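Local coordinates for d-3-phosphoglycerate dehydrogenase oxidoreductase protein (Ralstonia solanacearum, PDB 3GG9) that probably oxidises 3-phosphoglycerate with NAD as cofactor, as a member of the D-isomer specific 2-hydroxyacid dehydrogenase family, at residues A[238-252]-A[264-277]. Residues are numbered along the deposited sequence; the frame is centred on the assembly and turned at random. Where two conformers were deposited one is given.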
ATOM      1  N   LEU A 238     -15.055 -18.785   3.859  1.00 24.54           N
ATOM      2  CA  LEU A 238     -14.111 -18.306   2.845  1.00 25.16           C
ATOM      3  C   LEU A 238     -14.457 -18.752   1.419  1.00 27.31           C
ATOM      4  O   LEU A 238     -14.317 -17.982   0.484  1.00 28.60           O
ATOM      5  CB  LEU A 238     -12.688 -18.749   3.206  1.00 27.28           C
ATOM      6  CG  LEU A 238     -12.099 -18.120   4.469  1.00 30.34           C
ATOM      7  CD1 LEU A 238     -10.802 -18.823   4.828  1.00 29.00           C
ATOM      8  CD2 LEU A 238     -11.890 -16.596   4.307  1.00 25.66           C
ATOM      9  N   THR A 239     -14.907 -19.996   1.239  1.00 30.09           N
ATOM     10  CA  THR A 239     -15.239 -20.463  -0.113  1.00 25.47           C
ATOM     11  C   THR A 239     -16.569 -19.897  -0.637  1.00 30.44           C
ATOM     12  O   THR A 239     -16.932 -20.119  -1.780  1.00 34.20           O
ATOM     13  CB  THR A 239     -15.173 -22.008  -0.247  1.00 31.66           C
ATOM     14  OG1 THR A 239     -15.969 -22.600   0.770  1.00 33.88           O
ATOM     15  CG2 THR A 239     -13.716 -22.504  -0.101  1.00 34.37           C
ATOM     16  N   ARG A 240     -17.267 -19.138   0.207  1.00 32.79           N
ATOM     17  CA  ARG A 240     -18.449 -18.366  -0.167  0.50 36.86           C
ATOM     18  C   ARG A 240     -18.038 -17.102  -0.931  1.00 34.67           C
ATOM     19  O   ARG A 240     -18.832 -16.517  -1.677  1.00 29.43           O
ATOM     20  CB  ARG A 240     -19.178 -17.953   1.113  0.50 38.69           C
ATOM     21  CG  ARG A 240     -20.669 -17.830   1.016  0.50 44.80           C
ATOM     22  CD  ARG A 240     -21.406 -18.896   1.801  0.50 43.05           C
ATOM     23  NE  ARG A 240     -20.935 -19.012   3.180  0.50 40.61           N
ATOM     24  CZ  ARG A 240     -21.490 -19.799   4.098  0.50 35.19           C
ATOM     25  NH1 ARG A 240     -20.980 -19.860   5.326  0.50 32.19           N
ATOM     26  NH2 ARG A 240     -22.555 -20.528   3.789  0.50 39.83           N
ATOM     27  N   MET A 241     -16.790 -16.672  -0.708  1.00 34.32           N
ATOM     28  CA  MET A 241     -16.258 -15.423  -1.274  1.00 30.55           C
ATOM     29  C   MET A 241     -16.163 -15.444  -2.799  1.00 33.20           C
ATOM     30  O   MET A 241     -16.042 -16.516  -3.403  1.00 34.28           O
ATOM     31  CB  MET A 241     -14.902 -15.055  -0.635  1.00 28.86           C
ATOM     32  CG  MET A 241     -14.982 -14.686   0.872  1.00 26.76           C
ATOM     33  SD  MET A 241     -13.463 -14.110   1.719  1.00 22.02           S
ATOM     34  CE  MET A 241     -13.219 -12.503   0.963  1.00 29.74           C
ATOM     35  N   LYS A 242     -16.222 -14.269  -3.423  1.00 28.71           N
ATOM     36  CA  LYS A 242     -16.023 -14.172  -4.872  1.00 32.65           C
ATOM     37  C   LYS A 242     -14.633 -14.699  -5.280  1.00 33.09           C
ATOM     38  O   LYS A 242     -13.693 -14.627  -4.489  1.00 30.58           O
ATOM     39  CB  LYS A 242     -16.164 -12.734  -5.365  1.00 29.71           C
ATOM     40  CG  LYS A 242     -17.453 -12.044  -4.962  1.00 23.60           C
ATOM     41  CD  LYS A 242     -17.464 -10.621  -5.492  1.00 30.71           C
ATOM     42  CE  LYS A 242     -18.627  -9.864  -4.923  1.00 33.11           C
ATOM     43  NZ  LYS A 242     -18.770  -8.512  -5.563  1.00 38.78           N
ATOM     44  N   PRO A 243     -14.509 -15.235  -6.511  1.00 33.24           N
ATOM     45  CA  PRO A 243     -13.194 -15.578  -7.072  1.00 33.66           C
ATOM     46  C   PRO A 243     -12.241 -14.391  -7.240  1.00 30.41           C
ATOM     47  O   PRO A 243     -11.054 -14.605  -7.368  1.00 24.43           O
ATOM     48  CB  PRO A 243     -13.539 -16.139  -8.456  1.00 31.80           C
ATOM     49  CG  PRO A 243     -14.938 -16.591  -8.335  1.00 35.82           C
ATOM     50  CD  PRO A 243     -15.596 -15.600  -7.440  1.00 32.67           C
ATOM     51  N   THR A 244     -12.759 -13.165  -7.256  1.00 28.46           N
ATOM     52  CA  THR A 244     -11.934 -11.955  -7.370  1.00 32.06           C
ATOM     53  C   THR A 244     -11.730 -11.218  -6.023  1.00 29.64           C
ATOM     54  O   THR A 244     -11.108 -10.132  -5.974  1.00 24.11           O
ATOM     55  CB  THR A 244     -12.624 -10.940  -8.286  1.00 33.07           C
ATOM     56  OG1 THR A 244     -13.982 -10.761  -7.842  1.00 30.76           O
ATOM     57  CG2 THR A 244     -12.592 -11.397  -9.743  1.00 30.03           C
ATOM     58  N   ALA A 245     -12.280 -11.800  -4.964  1.00 24.30           N
ATOM     59  CA  ALA A 245     -12.314 -11.192  -3.642  1.00 27.11           C
ATOM     60  C   ALA A 245     -10.996 -11.260  -2.892  1.00 27.91           C
ATOM     61  O   ALA A 245     -10.209 -12.202  -3.052  1.00 24.48           O
ATOM     62  CB  ALA A 245     -13.433 -11.802  -2.811  1.00 28.53           C
ATOM     63  N   LEU A 246     -10.760 -10.226  -2.089  1.00 23.51           N
ATOM     64  CA  LEU A 246      -9.601 -10.151  -1.193  1.00 22.48           C
ATOM     65  C   LEU A 246      -9.964 -10.346   0.300  1.00 28.02           C
ATOM     66  O   LEU A 246     -10.828  -9.650   0.863  1.00 23.53           O
ATOM     67  CB  LEU A 246      -8.835  -8.844  -1.434  1.00 20.67           C
ATOM     68  CG  LEU A 246      -7.784  -8.448  -0.384  1.00 21.63           C
ATOM     69  CD1 LEU A 246      -6.554  -9.330  -0.560  1.00 19.61           C
ATOM     70  CD2 LEU A 246      -7.437  -6.938  -0.523  1.00 18.15           C
ATOM     71  N   PHE A 247      -9.321 -11.316   0.934  1.00 13.54           N
ATOM     72  CA  PHE A 247      -9.484 -11.530   2.368  1.00 17.33           C
ATOM     73  C   PHE A 247      -8.317 -10.912   3.144  1.00 20.26           C
ATOM     74  O   PHE A 247      -7.168 -11.250   2.891  1.00 26.81           O
ATOM     75  CB  PHE A 247      -9.572 -13.027   2.678  1.00 25.18           C
ATOM     76  CG  PHE A 247      -9.694 -13.327   4.147  1.00 30.93           C
ATOM     77  CD1 PHE A 247     -10.894 -13.103   4.820  1.00 30.31           C
ATOM     78  CD2 PHE A 247      -8.611 -13.813   4.862  1.00 25.00           C
ATOM     79  CE1 PHE A 247     -11.003 -13.391   6.174  1.00 30.59           C
ATOM     80  CE2 PHE A 247      -8.709 -14.098   6.211  1.00 24.61           C
ATOM     81  CZ  PHE A 247      -9.915 -13.888   6.870  1.00 25.02           C
ATOM     82  N   VAL A 248      -8.609  -9.999   4.079  1.00 23.11           N
ATOM     83  CA  VAL A 248      -7.561  -9.338   4.873  1.00 21.69           C
ATOM     84  C   VAL A 248      -7.661  -9.721   6.348  1.00 22.06           C
ATOM     85  O   VAL A 248      -8.733  -9.646   6.957  1.00 23.74           O
ATOM     86  CB  VAL A 248      -7.588  -7.758   4.722  1.00 18.37           C
ATOM     87  CG1 VAL A 248      -6.426  -7.109   5.471  1.00 19.19           C
ATOM     88  CG2 VAL A 248      -7.557  -7.336   3.241  1.00 19.89           C
ATOM     89  N   ASN A 249      -6.539 -10.121   6.933  1.00 18.33           N
ATOM     90  CA  ASN A 249      -6.510 -10.425   8.363  1.00 25.24           C
ATOM     91  C   ASN A 249      -5.259  -9.871   9.016  1.00 26.94           C
ATOM     92  O   ASN A 249      -4.186 -10.469   8.932  1.00 25.54           O
ATOM     93  CB  ASN A 249      -6.632 -11.944   8.621  1.00 24.06           C
ATOM     94  CG  ASN A 249      -6.778 -12.282  10.106  1.00 33.04           C
ATOM     95  OD1 ASN A 249      -6.969 -11.409  10.951  1.00 23.89           O
ATOM     96  ND2 ASN A 249      -6.678 -13.554  10.423  1.00 21.68           N
ATOM     97  N   THR A 250      -5.415  -8.734   9.695  1.00 19.02           N
ATOM     98  CA  THR A 250      -4.355  -8.209  10.522  1.00 21.83           C
ATOM     99  C   THR A 250      -4.664  -8.390  12.018  1.00 25.22           C
ATOM    100  O   THR A 250      -4.067  -7.722  12.855  1.00 21.86           O
ATOM    101  CB  THR A 250      -4.146  -6.700  10.235  1.00 24.73           C
ATOM    102  OG1 THR A 250      -5.346  -6.016  10.570  1.00 21.66           O
ATOM    103  CG2 THR A 250      -3.877  -6.466   8.753  1.00 26.91           C
ATOM    104  N   SER A 251      -5.583  -9.287  12.359  1.00 25.47           N
ATOM    105  CA  SER A 251      -5.981  -9.469  13.757  1.00 24.58           C
ATOM    106  C   SER A 251      -5.216 -10.600  14.441  1.00 28.73           C
ATOM    107  O   SER A 251      -4.183 -10.362  15.092  1.00 28.86           O
ATOM    108  CB  SER A 251      -7.487  -9.676  13.861  1.00 23.98           C
ATOM    109  OG  SER A 251      -8.204  -8.461  13.633  1.00 27.87           O
ATOM    110  N   ARG A 252      -5.747 -11.816  14.325  1.00 22.62           N
ATOM    111  CA  ARG A 252      -5.082 -13.013  14.841  0.50 25.81           C
ATOM    112  C   ARG A 252      -5.335 -14.155  13.858  1.00 23.18           C
ATOM    113  O   ARG A 252      -6.430 -14.263  13.291  1.00 24.48           O
ATOM    114  CB  ARG A 252      -5.602 -13.401  16.240  0.50 26.30           C
ATOM    115  CG  ARG A 252      -5.177 -12.502  17.427  0.50 26.25           C
ATOM    116  CD  ARG A 252      -3.673 -12.543  17.741  0.50 30.20           C
ATOM    117  NE  ARG A 252      -3.186 -13.892  18.039  0.50 35.24           N
ATOM    118  CZ  ARG A 252      -3.176 -14.459  19.248  0.50 38.84           C
ATOM    119  NH1 ARG A 252      -3.636 -13.804  20.307  0.50 31.98           N
ATOM    120  NH2 ARG A 252      -2.707 -15.699  19.400  0.50 30.80           N
ATOM    121  N   ALA A 264      -8.835 -22.612   1.369  1.00 33.95           N
ATOM    122  CA  ALA A 264      -9.727 -21.798   0.554  1.00 31.10           C
ATOM    123  C   ALA A 264      -9.017 -21.147  -0.642  1.00 29.53           C
ATOM    124  O   ALA A 264      -9.566 -21.123  -1.755  1.00 29.09           O
ATOM    125  CB  ALA A 264     -10.422 -20.751   1.409  1.00 35.03           C
ATOM    126  N   LEU A 265      -7.799 -20.644  -0.437  1.00 29.36           N
ATOM    127  CA  LEU A 265      -7.039 -20.065  -1.548  1.00 28.52           C
ATOM    128  C   LEU A 265      -6.773 -21.098  -2.633  1.00 32.31           C
ATOM    129  O   LEU A 265      -6.920 -20.806  -3.820  1.00 30.89           O
ATOM    130  CB  LEU A 265      -5.732 -19.418  -1.080  1.00 30.90           C
ATOM    131  CG  LEU A 265      -5.854 -18.072  -0.350  1.00 28.70           C
ATOM    132  CD1 LEU A 265      -4.503 -17.697   0.222  1.00 31.17           C
ATOM    133  CD2 LEU A 265      -6.383 -16.949  -1.250  1.00 32.75           C
ATOM    134  N   ASN A 266      -6.436 -22.313  -2.217  1.00 32.13           N
ATOM    135  CA  ASN A 266      -6.254 -23.420  -3.156  1.00 40.19           C
ATOM    136  C   ASN A 266      -7.527 -23.848  -3.896  1.00 38.48           C
ATOM    137  O   ASN A 266      -7.440 -24.458  -4.953  1.00 44.98           O
ATOM    138  CB  ASN A 266      -5.598 -24.618  -2.469  1.00 34.53           C
ATOM    139  CG  ASN A 266      -4.107 -24.424  -2.261  1.00 34.19           C
ATOM    140  OD1 ASN A 266      -3.477 -23.585  -2.901  1.00 44.84           O
ATOM    141  ND2 ASN A 266      -3.538 -25.199  -1.351  1.00 36.54           N
ATOM    142  N   ARG A 267      -8.699 -23.522  -3.359  1.00 37.72           N
ATOM    143  CA  ARG A 267      -9.952 -23.812  -4.071  1.00 37.48           C
ATOM    144  C   ARG A 267     -10.446 -22.619  -4.910  1.00 40.10           C
ATOM    145  O   ARG A 267     -11.429 -22.728  -5.655  1.00 41.36           O
ATOM    146  CB  ARG A 267     -11.033 -24.377  -3.128  1.00 42.84           C
ATOM    147  CG  ARG A 267     -10.550 -25.557  -2.261  1.00 36.56           C
ATOM    148  CD  ARG A 267     -11.557 -26.687  -2.116  1.00 56.77           C
ATOM    149  NE  ARG A 267     -12.564 -26.482  -1.072  1.00 60.53           N
ATOM    150  CZ  ARG A 267     -12.624 -27.144   0.088  1.00 60.10           C
ATOM    151  NH1 ARG A 267     -13.601 -26.877   0.946  1.00 56.88           N
ATOM    152  NH2 ARG A 267     -11.722 -28.068   0.402  1.00 52.90           N
ATOM    153  N   GLY A 268      -9.746 -21.487  -4.797  1.00 36.03           N
ATOM    154  CA  GLY A 268      -9.945 -20.346  -5.685  1.00 32.92           C
ATOM    155  C   GLY A 268     -10.898 -19.266  -5.205  1.00 33.55           C
ATOM    156  O   GLY A 268     -11.161 -18.301  -5.936  1.00 35.92           O
ATOM    157  N   ARG A 269     -11.447 -19.452  -4.004  1.00 30.90           N
ATOM    158  CA  ARG A 269     -12.348 -18.475  -3.346  1.00 25.82           C
ATOM    159  C   ARG A 269     -11.914 -18.352  -1.884  1.00 28.79           C
ATOM    160  O   ARG A 269     -11.951 -19.338  -1.154  1.00 24.02           O
ATOM    161  CB  ARG A 269     -13.818 -18.900  -3.425  1.00 20.88           C
ATOM    162  CG  ARG A 269     -14.344 -19.043  -4.854  1.00 27.89           C
ATOM    163  CD  ARG A 269     -15.640 -19.827  -4.925  1.00 39.10           C
ATOM    164  NE  ARG A 269     -16.766 -18.925  -4.769  1.00 53.84           N
ATOM    165  CZ  ARG A 269     -17.503 -18.453  -5.765  1.00 47.54           C
ATOM    166  NH1 ARG A 269     -18.493 -17.616  -5.496  1.00 48.04           N
ATOM    167  NH2 ARG A 269     -17.270 -18.827  -7.015  1.00 56.29           N
ATOM    168  N   PRO A 270     -11.464 -17.153  -1.453  1.00 28.53           N
ATOM    169  CA  PRO A 270     -11.313 -15.888  -2.182  1.00 30.90           C
ATOM    170  C   PRO A 270     -10.167 -15.982  -3.199  1.00 30.95           C
ATOM    171  O   PRO A 270      -9.440 -16.968  -3.197  1.00 28.73           O
ATOM    172  CB  PRO A 270     -10.961 -14.899  -1.073  1.00 31.20           C
ATOM    173  CG  PRO A 270     -10.222 -15.726  -0.066  1.00 31.49           C
ATOM    174  CD  PRO A 270     -10.984 -17.044  -0.060  1.00 24.87           C
ATOM    175  N   GLY A 271     -10.016 -14.974  -4.049  1.00 31.53           N
ATOM    176  CA  GLY A 271      -8.943 -14.953  -5.043  1.00 28.51           C
ATOM    177  C   GLY A 271      -7.594 -14.540  -4.471  1.00 29.06           C
ATOM    178  O   GLY A 271      -6.533 -14.914  -4.993  1.00 25.92           O
ATOM    179  N   MET A 272      -7.628 -13.757  -3.399  1.00 29.79           N
ATOM    180  CA  MET A 272      -6.396 -13.216  -2.833  1.00 29.49           C
ATOM    181  C   MET A 272      -6.540 -12.996  -1.337  1.00 23.16           C
ATOM    182  O   MET A 272      -7.647 -12.798  -0.825  1.00 26.05           O
ATOM    183  CB  MET A 272      -6.002 -11.909  -3.550  1.00 27.50           C
ATOM    184  CG  MET A 272      -4.593 -11.334  -3.165  1.00 34.22           C
ATOM    185  SD  MET A 272      -3.910  -9.989  -4.178  1.00 30.30           S
ATOM    186  CE  MET A 272      -3.731 -10.924  -5.713  1.00 27.96           C
ATOM    187  N   ALA A 273      -5.417 -13.086  -0.638  1.00 24.21           N
ATOM    188  CA  ALA A 273      -5.362 -12.710   0.752  1.00 25.55           C
ATOM    189  C   ALA A 273      -4.206 -11.756   1.077  1.00 25.62           C
ATOM    190  O   ALA A 273      -3.187 -11.723   0.385  1.00 26.40           O
ATOM    191  CB  ALA A 273      -5.331 -13.921   1.626  1.00 21.93           C
ATOM    192  N   ALA A 274      -4.392 -10.963   2.128  1.00 24.25           N
ATOM    193  CA  ALA A 274      -3.307 -10.170   2.683  1.00 24.71           C
ATOM    194  C   ALA A 274      -3.345 -10.372   4.198  1.00 22.44           C
ATOM    195  O   ALA A 274      -4.375 -10.154   4.837  1.00 28.43           O
ATOM    196  CB  ALA A 274      -3.446  -8.682   2.294  1.00 20.15           C
ATOM    197  N   ILE A 275      -2.252 -10.872   4.765  1.00 22.81           N
ATOM    198  CA  ILE A 275      -2.242 -11.220   6.189  1.00 25.05           C
ATOM    199  C   ILE A 275      -1.013 -10.647   6.898  1.00 24.47           C
ATOM    200  O   ILE A 275       0.062 -10.512   6.310  1.00 26.96           O
ATOM    201  CB  ILE A 275      -2.407 -12.761   6.463  1.00 27.45           C
ATOM    202  CG1 ILE A 275      -1.221 -13.563   5.936  1.00 33.28           C
ATOM    203  CG2 ILE A 275      -3.750 -13.348   5.915  1.00 22.70           C
ATOM    204  CD1 ILE A 275      -0.332 -13.997   7.008  1.00 43.81           C
ATOM    205  N   ASP A 276      -1.171 -10.364   8.183  1.00 25.61           N
ATOM    206  CA  ASP A 276      -0.094  -9.762   8.969  1.00 25.58           C
ATOM    207  C   ASP A 276       0.232 -10.639  10.173  1.00 23.47           C
ATOM    208  O   ASP A 276       1.144 -10.360  10.904  1.00 27.35           O
ATOM    209  CB  ASP A 276      -0.496  -8.335   9.389  1.00 19.91           C
ATOM    210  CG  ASP A 276       0.618  -7.586  10.131  1.00 27.01           C
ATOM    211  OD1 ASP A 276       1.710  -7.408   9.552  1.00 27.13           O
ATOM    212  OD2 ASP A 276       0.391  -7.151  11.294  1.00 35.68           O
ATOM    213  N   VAL A 277      -0.481 -11.748  10.336  1.00 25.70           N
ATOM    214  CA  VAL A 277      -0.400 -12.511  11.570  1.00 22.05           C
ATOM    215  C   VAL A 277      -0.357 -14.001  11.253  1.00 29.04           C
ATOM    216  O   VAL A 277      -1.040 -14.467  10.336  1.00 24.45           O
ATOM    217  CB  VAL A 277      -1.617 -12.224  12.516  1.00 29.17           C
ATOM    218  CG1 VAL A 277      -1.520 -10.826  13.097  1.00 24.82           C
ATOM    219  CG2 VAL A 277      -2.966 -12.423  11.770  1.00 27.01           C
TER
HETATM  220  O   HOH W   1     -10.038 -17.052  -7.766  1.00 33.11           O
HETATM  221  O   HOH W   2      -1.507  -6.347  13.030  1.00 28.61           O
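Phe-247 and Asn-249 give their amides to the carbonyls of Met-272 and Ala-274, while Phe-247 O and Asn-249 O accept from the amides of Ala-274 and Asp-276; this alternation, each residue bridging two partners two positions apart, with 13° between the axes of strands 246-249 and 272-275, identifies a parallel pair. Its straightest rung is Phe-247 N to Met-272 O (2.8 Å, 168° at the hydrogen). At the N-terminal end of the pair Ala-245 O receives two amides, Met-272 N at 3.0 Å and, more weakly, Gly-271 N.

Before the strands, the ring of Pro-270, which follows a cis peptide bond, packs against Met-241 and Phe-247: its CB lies 3.8 Å from Met-241 SD and its CG 3.9 Å from Phe-247 CB. Arg-269 folds back through a bend at chi3 (89°), which brings its guanidinium alongside Pro-243, whose CD lies over one face, offset toward the rim; NE donates a weak bond to Thr-239 O (3.2 Å). Gly-268, just before Arg-269, belongs to the Schellman motif ending helix 260-267.

Beyond the strands, Asn-249 OD1 accepts from Ser-251 N in an Asx turn, and ND2 reaches Arg-252 O (3.0 Å), fixing the amide crosswise to Val-277, whose CG2 is 4.1 Å from ND2. Strand 218-221 continues the sheet beside 246-249. Strand 246-249, helix 260-267 and strand 272-275 form a beta-alpha-beta crossover, as expected in the Rossmann-type NAD-binding domain.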